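Local coordinates for type C neurotoxin (Clostridium botulinum, PDB 3PME), which probably binds gangliosides and phospholipid on nerve-cell membranes, as the receptor-binding domain of a mosaic botulinum neurotoxin, at residues 106-111 with 124-129; 73-78 with 139-144; 86-91 with 185-190. One frame throughout, in Å; residues are numbered along the deposited sequence.

Contact 1: residues 106-111 with 124-129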
loop_
_atom_site.group_PDB
_atom_site.type_symbol
_atom_site.label_atom_id
_atom_site.label_comp_id
_atom_site.label_asym_id
_atom_site.label_seq_id
_atom_site.Cartn_x
_atom_site.Cartn_y
_atom_site.Cartn_z
ATOM N N ASN A 106 2.623 11.554 16.817
ATOM C CA ASN A 106 3.014 10.322 17.486
ATOM C C ASN A 106 2.387 9.081 16.845
ATOM O O ASN A 106 1.803 8.245 17.534
ATOM C CB ASN A 106 2.634 10.402 18.973
ATOM C CG ASN A 106 3.305 9.324 19.804
ATOM O OD1 ASN A 106 4.350 8.799 19.425
ATOM N ND2 ASN A 106 2.707 8.991 20.942
ATOM N N GLY A 107 2.488 8.964 15.526
ATOM C CA GLY A 107 2.014 7.769 14.853
ATOM C C GLY A 107 0.502 7.672 14.730
ATOM O O GLY A 107 -0.038 6.609 14.466
ATOM N N ASN A 108 -0.166 8.802 14.926
ATOM C CA ASN A 108 -1.607 8.911 14.730
ATOM C C ASN A 108 -1.894 9.938 13.647
ATOM O O ASN A 108 -1.131 10.885 13.479
ATOM C CB ASN A 108 -2.301 9.380 16.016
ATOM C CG ASN A 108 -2.240 8.355 17.135
ATOM O OD1 ASN A 108 -3.158 7.551 17.309
ATOM N ND2 ASN A 108 -1.156 8.385 17.905
ATOM N N ILE A 109 -2.987 9.755 12.909
ATOM C CA ILE A 109 -3.537 10.864 12.132
ATOM C C ILE A 109 -4.708 11.449 12.904
ATOM O O ILE A 109 -5.464 10.722 13.563
ATOM C CB ILE A 109 -3.984 10.477 10.699
ATOM C CG1 ILE A 109 -4.992 9.336 10.721
ATOM C CG2 ILE A 109 -2.794 10.127 9.832
ATOM C CD1 ILE A 109 -5.802 9.257 9.441
ATOM N N GLU A 110 -4.843 12.771 12.831
ATOM C CA GLU A 110 -5.869 13.469 13.603
ATOM C C GLU A 110 -6.553 14.523 12.748
ATOM O O GLU A 110 -5.894 15.373 12.141
ATOM C CB GLU A 110 -5.267 14.108 14.856
ATOM C CG GLU A 110 -6.323 14.713 15.786
ATOM C CD GLU A 110 -5.749 15.223 17.105
ATOM O OE1 GLU A 110 -4.512 15.355 17.212
ATOM O OE2 GLU A 110 -6.538 15.500 18.041
ATOM N N TRP A 111 -7.881 14.455 12.710
ATOM C CA TRP A 111 -8.688 15.427 11.986
ATOM C C TRP A 111 -9.362 16.320 13.002
ATOM O O TRP A 111 -9.997 15.838 13.934
ATOM C CB TRP A 111 -9.739 14.719 11.135
ATOM C CG TRP A 111 -10.819 15.631 10.592
ATOM C CD1 TRP A 111 -11.987 15.969 11.205
ATOM C CD2 TRP A 111 -10.828 16.286 9.323
ATOM N NE1 TRP A 111 -12.726 16.805 10.397
ATOM C CE2 TRP A 111 -12.035 17.011 9.234
ATOM C CE3 TRP A 111 -9.938 16.325 8.249
ATOM C CZ2 TRP A 111 -12.369 17.775 8.116
ATOM C CZ3 TRP A 111 -10.277 17.083 7.131
ATOM C CH2 TRP A 111 -11.481 17.789 7.076
ATOM N N ILE A 124 -9.201 10.691 15.846
ATOM C CA ILE A 124 -7.822 10.247 15.955
ATOM C C ILE A 124 -7.736 8.775 15.587
ATOM O O ILE A 124 -8.539 7.962 16.041
ATOM C CB ILE A 124 -7.279 10.471 17.378
ATOM C CG1 ILE A 124 -7.422 11.941 17.776
ATOM C CG2 ILE A 124 -5.804 10.075 17.454
ATOM C CD1 ILE A 124 -7.202 12.199 19.267
ATOM N N PHE A 125 -6.772 8.435 14.743
ATOM C CA PHE A 125 -6.570 7.044 14.365
ATOM C C PHE A 125 -5.096 6.674 14.486
ATOM O O PHE A 125 -4.224 7.306 13.872
ATOM C CB PHE A 125 -7.056 6.803 12.937
ATOM C CG PHE A 125 -6.841 5.400 12.445
ATOM C CD1 PHE A 125 -7.567 4.344 12.981
ATOM C CD2 PHE A 125 -5.905 5.130 11.454
ATOM C CE1 PHE A 125 -7.378 3.053 12.524
ATOM C CE2 PHE A 125 -5.696 3.827 11.004
ATOM C CZ PHE A 125 -6.430 2.791 11.537
ATOM N N ASP A 126 -4.825 5.642 15.279
ATOM C CA ASP A 126 -3.470 5.124 15.442
ATOM C C ASP A 126 -3.125 4.214 14.267
ATOM O O ASP A 126 -3.443 3.024 14.269
ATOM C CB ASP A 126 -3.390 4.350 16.760
ATOM C CG ASP A 126 -2.006 3.789 17.042
ATOM O OD1 ASP A 126 -1.115 3.894 16.181
ATOM O OD2 ASP A 126 -1.814 3.228 18.147
ATOM N N TYR A 127 -2.466 4.772 13.258
ATOM C CA TYR A 127 -2.147 3.984 12.080
ATOM C C TYR A 127 -0.836 3.231 12.283
ATOM O O TYR A 127 -0.580 2.274 11.570
ATOM C CB TYR A 127 -2.090 4.862 10.815
ATOM C CG TYR A 127 -0.911 5.790 10.809
ATOM C CD1 TYR A 127 0.320 5.369 10.321
ATOM C CD2 TYR A 127 -1.013 7.081 11.297
ATOM C CE1 TYR A 127 1.421 6.214 10.326
ATOM C CE2 TYR A 127 0.084 7.929 11.321
ATOM C CZ TYR A 127 1.297 7.488 10.829
ATOM O OH TYR A 127 2.365 8.334 10.856
ATOM N N SER A 128 -0.042 3.639 13.275
ATOM C CA SER A 128 1.296 3.057 13.473
ATOM C C SER A 128 1.272 1.717 14.200
ATOM O O SER A 128 1.978 0.782 13.822
ATOM C CB SER A 128 2.179 4.025 14.258
ATOM O OG SER A 128 3.467 3.466 14.501
ATOM N N GLU A 129 0.475 1.633 15.259
ATOM C CA GLU A 129 0.494 0.466 16.140
ATOM C C GLU A 129 1.919 0.125 16.588
ATOM O O GLU A 129 2.355 -1.026 16.482
ATOM C CB GLU A 129 -0.146 -0.734 15.446
ATOM C CG GLU A 129 -1.604 -0.522 15.083
ATOM C CD GLU A 129 -2.162 -1.654 14.247
ATOM O OE1 GLU A 129 -1.630 -2.785 14.335
ATOM O OE2 GLU A 129 -3.129 -1.410 13.498
HETATM O O HOH W 1 0.439 5.707 17.804
#
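Ile-109 and Phe-125 form the hydrogen-bonded antiparallel pair at the heart of this contact. The amide of Phe-125 runs almost straight down the C=O axis of Ile-109, N to O 2.9 Å, and the return bond from Ile-109 N to Phe-125 O is equally short. On the face that carries this pair, Ile-109 and Phe-125 point the same way, and CG1 of Ile-109 rests 3.9 Å from CB of Phe-125. The other branch, CG2, touches CD2 of the Tyr-127 ring at 3.8 Å, the two side chains crossing at about a right angle. A beta-branched residue suits this spot because its two arms can serve two aromatic neighbours. On the reverse face the extended chain of Glu-110 lies alongside Ile-124, its CG 3.6 Å from CG1 of Ile-124, while its carboxylate is held by a salt bridge to Arg-105.

Beyond this pair, Gly-107 O accepts from Ser-128 N at 3.2 Å and, weakly, from Tyr-127 N. The same oxygen sits over one face of the Tyr-127 ring. Ser-128 CB comes within 3.8 Å of Gly-107 CA, and the positive phi (75°) is one that glycine adopts easily. Further out, Asp-126 OD1 takes the amide of Glu-129 at 2.9 Å from above the carboxylate plane, an Asx motif that shapes the turn. Tyr-127 is fixed at its far end by a hydrogen bond between its hydroxyl group and that of Thr-82. Together these features describe the open end of a beta hairpin, strands 108-114 and 120-126, in the concanavalin-like jelly roll that forms the N-terminal half of the receptor-binding domain of clostridial neurotoxins.

Contact 2: residues 73-78 with 139-144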
loop_
_atom_site.group_PDB
_atom_site.type_symbol
_atom_site.label_atom_id
_atom_site.label_comp_id
_atom_site.label_asym_id
_atom_site.label_seq_id
_atom_site.Cartn_x
_atom_site.Cartn_y
_atom_site.Cartn_z
ATOM N N PHE A 73 -8.976 10.899 0.640
ATOM C CA PHE A 73 -7.630 10.920 0.064
ATOM C C PHE A 73 -6.909 9.693 0.566
ATOM O O PHE A 73 -7.345 9.082 1.539
ATOM C CB PHE A 73 -6.851 12.162 0.515
ATOM C CG PHE A 73 -6.758 12.319 2.017
ATOM C CD1 PHE A 73 -7.762 12.980 2.717
ATOM C CD2 PHE A 73 -5.674 11.823 2.725
ATOM C CE1 PHE A 73 -7.696 13.128 4.092
ATOM C CE2 PHE A 73 -5.590 11.966 4.108
ATOM C CZ PHE A 73 -6.617 12.623 4.803
ATOM N N TRP A 74 -5.806 9.326 -0.088
ATOM C CA TRP A 74 -4.929 8.291 0.447
ATOM C C TRP A 74 -3.700 8.976 1.007
ATOM O O TRP A 74 -3.289 10.029 0.521
ATOM C CB TRP A 74 -4.484 7.312 -0.650
ATOM C CG TRP A 74 -5.604 6.633 -1.350
ATOM C CD1 TRP A 74 -6.557 7.215 -2.135
ATOM C CD2 TRP A 74 -5.889 5.232 -1.340
ATOM N NE1 TRP A 74 -7.414 6.263 -2.613
ATOM C CE2 TRP A 74 -7.033 5.035 -2.135
ATOM C CE3 TRP A 74 -5.281 4.119 -0.740
ATOM C CZ2 TRP A 74 -7.592 3.773 -2.339
ATOM C CZ3 TRP A 74 -5.832 2.864 -0.948
ATOM C CH2 TRP A 74 -6.975 2.701 -1.742
ATOM N N ILE A 75 -3.083 8.367 2.010
ATOM C CA ILE A 75 -1.877 8.922 2.597
ATOM C C ILE A 75 -0.875 7.793 2.891
ATOM O O ILE A 75 -1.263 6.643 3.130
ATOM C CB ILE A 75 -2.218 9.749 3.870
ATOM C CG1 ILE A 75 -1.024 10.598 4.330
ATOM C CG2 ILE A 75 -2.789 8.848 4.978
ATOM C CD1 ILE A 75 -1.423 11.714 5.310
ATOM N N LYS A 76 0.405 8.151 2.857
ATOM C CA LYS A 76 1.510 7.219 3.075
ATOM C C LYS A 76 2.555 8.014 3.846
ATOM O O LYS A 76 3.058 9.021 3.347
ATOM C CB LYS A 76 2.066 6.745 1.729
ATOM C CG LYS A 76 3.301 5.869 1.833
ATOM C CD LYS A 76 3.662 5.333 0.449
ATOM C CE LYS A 76 4.946 4.488 0.480
ATOM N NZ LYS A 76 6.148 5.353 0.644
ATOM N N ILE A 77 2.852 7.592 5.074
ATOM C CA ILE A 77 3.676 8.374 5.994
ATOM C C ILE A 77 4.966 7.611 6.323
ATOM O O ILE A 77 4.920 6.486 6.794
ATOM C CB ILE A 77 2.898 8.731 7.280
ATOM C CG1 ILE A 77 1.570 9.406 6.925
ATOM C CG2 ILE A 77 3.715 9.661 8.163
ATOM C CD1 ILE A 77 0.537 9.316 8.033
ATOM N N SER A 78 6.116 8.219 6.052
ATOM C CA SER A 78 7.388 7.527 6.241
ATOM C C SER A 78 7.584 7.006 7.660
ATOM O O SER A 78 6.982 7.499 8.616
ATOM C CB SER A 78 8.561 8.428 5.837
ATOM O OG SER A 78 8.851 9.389 6.843
ATOM N N LYS A 139 2.706 2.737 4.590
ATOM C CA LYS A 139 1.811 2.048 3.672
ATOM C C LYS A 139 0.714 3.009 3.252
ATOM O O LYS A 139 0.235 3.792 4.066
ATOM C CB LYS A 139 1.176 0.818 4.333
ATOM C CG LYS A 139 2.181 -0.233 4.727
ATOM C CD LYS A 139 1.513 -1.455 5.307
ATOM C CE LYS A 139 2.568 -2.456 5.771
ATOM N NZ LYS A 139 1.968 -3.502 6.640
ATOM N N TRP A 140 0.343 2.984 1.981
ATOM C CA TRP A 140 -0.813 3.772 1.548
ATOM C C TRP A 140 -2.065 3.271 2.250
ATOM O O TRP A 140 -2.357 2.080 2.204
ATOM C CB TRP A 140 -1.045 3.588 0.061
ATOM C CG TRP A 140 -0.037 4.241 -0.845
ATOM C CD1 TRP A 140 1.007 3.637 -1.492
ATOM C CD2 TRP A 140 -0.007 5.616 -1.232
ATOM N NE1 TRP A 140 1.683 4.560 -2.259
ATOM C CE2 TRP A 140 1.071 5.778 -2.128
ATOM C CE3 TRP A 140 -0.800 6.726 -0.920
ATOM C CZ2 TRP A 140 1.394 7.014 -2.693
ATOM C CZ3 TRP A 140 -0.489 7.944 -1.494
ATOM C CH2 TRP A 140 0.597 8.079 -2.368
ATOM N N PHE A 141 -2.813 4.177 2.878
ATOM C CA PHE A 141 -4.162 3.826 3.328
ATOM C C PHE A 141 -5.154 4.915 2.941
ATOM O O PHE A 141 -4.772 6.069 2.752
ATOM C CB PHE A 141 -4.224 3.460 4.823
ATOM C CG PHE A 141 -3.796 4.557 5.763
ATOM C CD1 PHE A 141 -2.463 4.718 6.108
ATOM C CD2 PHE A 141 -4.741 5.375 6.385
ATOM C CE1 PHE A 141 -2.066 5.704 7.004
ATOM C CE2 PHE A 141 -4.361 6.360 7.293
ATOM C CZ PHE A 141 -3.021 6.528 7.609
ATOM N N PHE A 142 -6.406 4.510 2.773
ATOM C CA PHE A 142 -7.471 5.393 2.288
ATOM C C PHE A 142 -8.239 6.002 3.463
ATOM O O PHE A 142 -8.767 5.289 4.330
ATOM C CB PHE A 142 -8.410 4.608 1.374
ATOM C CG PHE A 142 -9.546 5.425 0.820
ATOM C CD1 PHE A 142 -9.295 6.579 0.089
ATOM C CD2 PHE A 142 -10.861 5.022 1.019
ATOM C CE1 PHE A 142 -10.345 7.337 -0.431
ATOM C CE2 PHE A 142 -11.910 5.764 0.499
ATOM C CZ PHE A 142 -11.653 6.922 -0.227
ATOM N N VAL A 143 -8.287 7.326 3.482
ATOM C CA VAL A 143 -8.965 8.057 4.552
ATOM C C VAL A 143 -10.236 8.685 4.013
ATOM O O VAL A 143 -10.267 9.200 2.886
ATOM C CB VAL A 143 -8.059 9.173 5.122
ATOM C CG1 VAL A 143 -8.805 10.021 6.171
ATOM C CG2 VAL A 143 -6.780 8.572 5.709
ATOM N N THR A 144 -11.296 8.644 4.813
ATOM C CA THR A 144 -12.498 9.393 4.466
ATOM C C THR A 144 -13.076 9.966 5.738
ATOM O O THR A 144 -13.296 9.241 6.718
ATOM C CB THR A 144 -13.574 8.542 3.783
ATOM O OG1 THR A 144 -12.985 7.737 2.757
ATOM C CG2 THR A 144 -14.631 9.458 3.162
HETATM O O HOH W 2 1.299 5.370 6.038
#
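Strands 68-77 and 141-148 are antiparallel neighbours in one sheet of the concanavalin-like beta sandwich, and the side chains of the paired residues alternate between its two faces. Phe-73 and Phe-141 both hold CG in the crowded position between backbone N and carbonyl carbon (chi1 56° and 61°), which swings each ring across to the partner strand. The Phe-73 ring thus lies against Val-143, whose CB stands over its face 4.0 Å from the centroid. In the same way CG2 of Ile-75 sits over the face of the Phe-141 ring, 3.5 Å from CZ. Branched aliphatics suit these places because a methyl or methine can sit close over a ring face, and the cluster continues into Ile-109 of the neighbouring sheet.

The other face is built from larger, partly polar groups. Trp-74, with CG anti to its carbonyl carbon, offers its six-membered ring to CB of Phe-142, which lies centrally above it, 3.6 Å from the centroid. The Phe-142 ring meets the indole obliquely, planes at 40°. Each indole N-H is satisfied, Trp-74 by Gln-217 and Trp-140 by Asn-229, so both tryptophans can be buried.

Two pairs of backbone bonds, Phe-73 with Val-143 and Ile-75 with Phe-141, hold the strands; Val-143 N to Phe-73 O is the shortest at 2.8 Å. Beyond them a water accepts from Ile-77 N at 2.9 Å and donates a hydrogen bond to Lys-139 O. Lys-76 runs extended until chi4 bends its amine toward a salt bridge with Asp-409, and on the way its CD lies 3.4 Å from Trp-140 NE1, over the indole face.

Contact 3: residues 86-91 with 185-190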
loop_
_atom_site.group_PDB
_atom_site.type_symbol
_atom_site.label_atom_id
_atom_site.label_comp_id
_atom_site.label_asym_id
_atom_site.label_seq_id
_atom_site.Cartn_x
_atom_site.Cartn_y
_atom_site.Cartn_z
ATOM N N ASN A 86 6.284 14.025 17.953
ATOM C CA ASN A 86 5.835 15.398 17.732
ATOM C C ASN A 86 4.534 15.490 16.929
ATOM O O ASN A 86 4.058 14.492 16.376
ATOM C CB ASN A 86 6.930 16.216 17.045
ATOM C CG ASN A 86 8.239 16.216 17.824
ATOM O OD1 ASN A 86 8.280 15.827 18.993
ATOM N ND2 ASN A 86 9.319 16.640 17.172
ATOM N N GLU A 87 3.969 16.695 16.889
ATOM C CA GLU A 87 2.762 16.981 16.122
ATOM C C GLU A 87 3.091 17.813 14.889
ATOM O O GLU A 87 3.819 18.799 14.979
ATOM C CB GLU A 87 1.752 17.737 16.987
ATOM C CG GLU A 87 0.551 18.251 16.213
ATOM C CD GLU A 87 -0.402 19.029 17.093
ATOM O OE1 GLU A 87 -1.077 18.400 17.934
ATOM O OE2 GLU A 87 -0.466 20.268 16.951
ATOM N N TYR A 88 2.561 17.407 13.739
ATOM C CA TYR A 88 2.809 18.104 12.482
ATOM C C TYR A 88 1.477 18.421 11.818
ATOM O O TYR A 88 0.675 17.519 11.591
ATOM C CB TYR A 88 3.639 17.230 11.528
ATOM C CG TYR A 88 4.936 16.714 12.130
ATOM C CD1 TYR A 88 6.133 17.377 11.919
ATOM C CD2 TYR A 88 4.947 15.581 12.938
ATOM C CE1 TYR A 88 7.318 16.916 12.485
ATOM C CE2 TYR A 88 6.123 15.117 13.503
ATOM C CZ TYR A 88 7.300 15.789 13.274
ATOM O OH TYR A 88 8.466 15.326 13.848
ATOM N N THR A 89 1.232 19.690 11.513
ATOM C CA THR A 89 0.077 20.029 10.693
ATOM C C THR A 89 0.414 19.720 9.240
ATOM O O THR A 89 1.439 20.166 8.730
ATOM C CB THR A 89 -0.316 21.509 10.847
ATOM O OG1 THR A 89 -0.734 21.745 12.198
ATOM C CG2 THR A 89 -1.465 21.858 9.909
ATOM N N ILE A 90 -0.444 18.949 8.577
ATOM C CA ILE A 90 -0.198 18.528 7.205
ATOM C C ILE A 90 -1.127 19.217 6.201
ATOM O O ILE A 90 -0.718 19.559 5.093
ATOM C CB ILE A 90 -0.393 17.006 7.071
ATOM C CG1 ILE A 90 0.502 16.271 8.075
ATOM C CG2 ILE A 90 -0.150 16.547 5.636
ATOM C CD1 ILE A 90 1.919 16.708 8.036
ATOM N N ILE A 91 -2.388 19.399 6.581
ATOM C CA ILE A 91 -3.333 20.089 5.711
ATOM C C ILE A 91 -4.012 21.106 6.601
ATOM O O ILE A 91 -4.591 20.740 7.619
ATOM C CB ILE A 91 -4.402 19.142 5.127
ATOM C CG1 ILE A 91 -3.757 17.916 4.472
ATOM C CG2 ILE A 91 -5.273 19.884 4.114
ATOM C CD1 ILE A 91 -4.777 16.885 3.997
ATOM N N GLU A 185 6.921 22.518 10.347
ATOM C CA GLU A 185 7.935 22.163 11.331
ATOM C C GLU A 185 9.208 21.697 10.649
ATOM O O GLU A 185 9.212 21.361 9.461
ATOM C CB GLU A 185 7.433 21.069 12.273
ATOM C CG GLU A 185 6.080 20.520 11.901
ATOM C CD GLU A 185 4.961 21.430 12.334
ATOM O OE1 GLU A 185 5.124 22.097 13.379
ATOM O OE2 GLU A 185 3.921 21.474 11.636
ATOM N N ASN A 186 10.293 21.685 11.412
ATOM C CA ASN A 186 11.546 21.140 10.928
ATOM C C ASN A 186 11.430 19.628 10.862
ATOM O O ASN A 186 10.968 18.988 11.809
ATOM C CB ASN A 186 12.698 21.545 11.848
ATOM C CG ASN A 186 14.057 21.220 11.257
ATOM O OD1 ASN A 186 14.157 20.564 10.219
ATOM N ND2 ASN A 186 15.116 21.680 11.917
ATOM N N ILE A 187 11.825 19.061 9.731
ATOM C CA ILE A 187 11.802 17.616 9.565
ATOM C C ILE A 187 13.115 17.133 8.967
ATOM O O ILE A 187 13.724 17.826 8.148
ATOM C CB ILE A 187 10.626 17.169 8.680
ATOM C CG1 ILE A 187 10.696 17.838 7.308
ATOM C CG2 ILE A 187 9.303 17.495 9.354
ATOM C CD1 ILE A 187 9.575 17.428 6.375
ATOM N N ASP A 188 13.546 15.950 9.395
ATOM C CA ASP A 188 14.786 15.339 8.917
ATOM C C ASP A 188 14.614 14.806 7.494
ATOM O O ASP A 188 13.494 14.718 6.988
ATOM C CB ASP A 188 15.206 14.205 9.857
ATOM C CG ASP A 188 15.287 14.648 11.314
ATOM O OD1 ASP A 188 15.575 15.841 11.561
ATOM O OD2 ASP A 188 15.063 13.805 12.214
ATOM N N GLU A 189 15.721 14.436 6.854
ATOM C CA GLU A 189 15.685 14.020 5.451
ATOM C C GLU A 189 14.779 12.811 5.194
ATOM O O GLU A 189 14.203 12.682 4.115
ATOM C CB GLU A 189 17.099 13.747 4.917
ATOM C CG GLU A 189 17.859 12.652 5.657
ATOM C CD GLU A 189 19.218 12.358 5.037
ATOM O OE1 GLU A 189 19.372 12.551 3.811
ATOM O OE2 GLU A 189 20.131 11.929 5.776
ATOM N N ASN A 190 14.659 11.929 6.181
ATOM C CA ASN A 190 13.853 10.721 6.024
ATOM C C ASN A 190 12.396 10.923 6.440
ATOM O O ASN A 190 11.596 9.988 6.428
ATOM C CB ASN A 190 14.462 9.568 6.818
ATOM C CG ASN A 190 15.800 9.120 6.262
ATOM O OD1 ASN A 190 16.056 9.230 5.061
ATOM N ND2 ASN A 190 16.657 8.601 7.136
HETATM O O HOH W 3 10.706 16.282 12.966
HETATM O O HOH W 4 3.092 22.177 9.440
#
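A single direct hydrogen bond joins the two segments: Thr-89 N donates to Glu-185 OE2 at 3.2 Å, reaching the oxygen from above the carboxylate plane. Glutamate suits the place, since its length lets the carboxylate reach from the loop to a strand amide.

Water supplies two further links. One molecule donates to Glu-185 OE2, its O 2.5 Å from that atom, and to Thr-89 O, so the carboxylate reaches both backbone polar groups of Thr-89, the amide directly and the carbonyl through solvent. A second accepts from Tyr-88 OH at 2.6 Å, lying in the ring plane, and donates to Asn-186 O. The tyrosine hydroxyl group also hydrogen-bonds Ser-84.

Apolar packing is slight. CG2 of Ile-187 approaches CE1 of Tyr-88 at 3.8 Å, and the side chains cross obliquely. Tyrosine fits this border position because its ring can pack while its hydroxyl group meets water.

Strand 87-90 pairs with strand 100-105, where Ile-90 and Ile-91 both face Leu-102 in a classic beta bulge as the chain turns a corner. Segment 185-190 belongs to the loop between strands 178-181 and 193-201, which thereby lies against the strand at the protein surface.

Contact 2 is wholly buried, contact 1 partly so, and contact 3 lies at the surface. Contacts 1 and 3 reach the same five-stranded sheet, through its hairpin and through strand 87-90, whereas contact 2 belongs to the larger sheet packed against it. The two sheets meet where Ile-109 and Tyr-127 of contact 1 touch Ile-77 and Phe-141 of contact 2. Contacts 1 and 2 share ladder bonds; contact 2 adds ring faces covered by aliphatic groups, contact 1 a glycine and an Asx motif at its hairpin's open end. Contact 3 relies on a carboxylate and bridging waters. Along the chain contact 1 nests inside both other loops, while contacts 2 and 3 interleave, with Ser-78 OG meeting Asn-190 O.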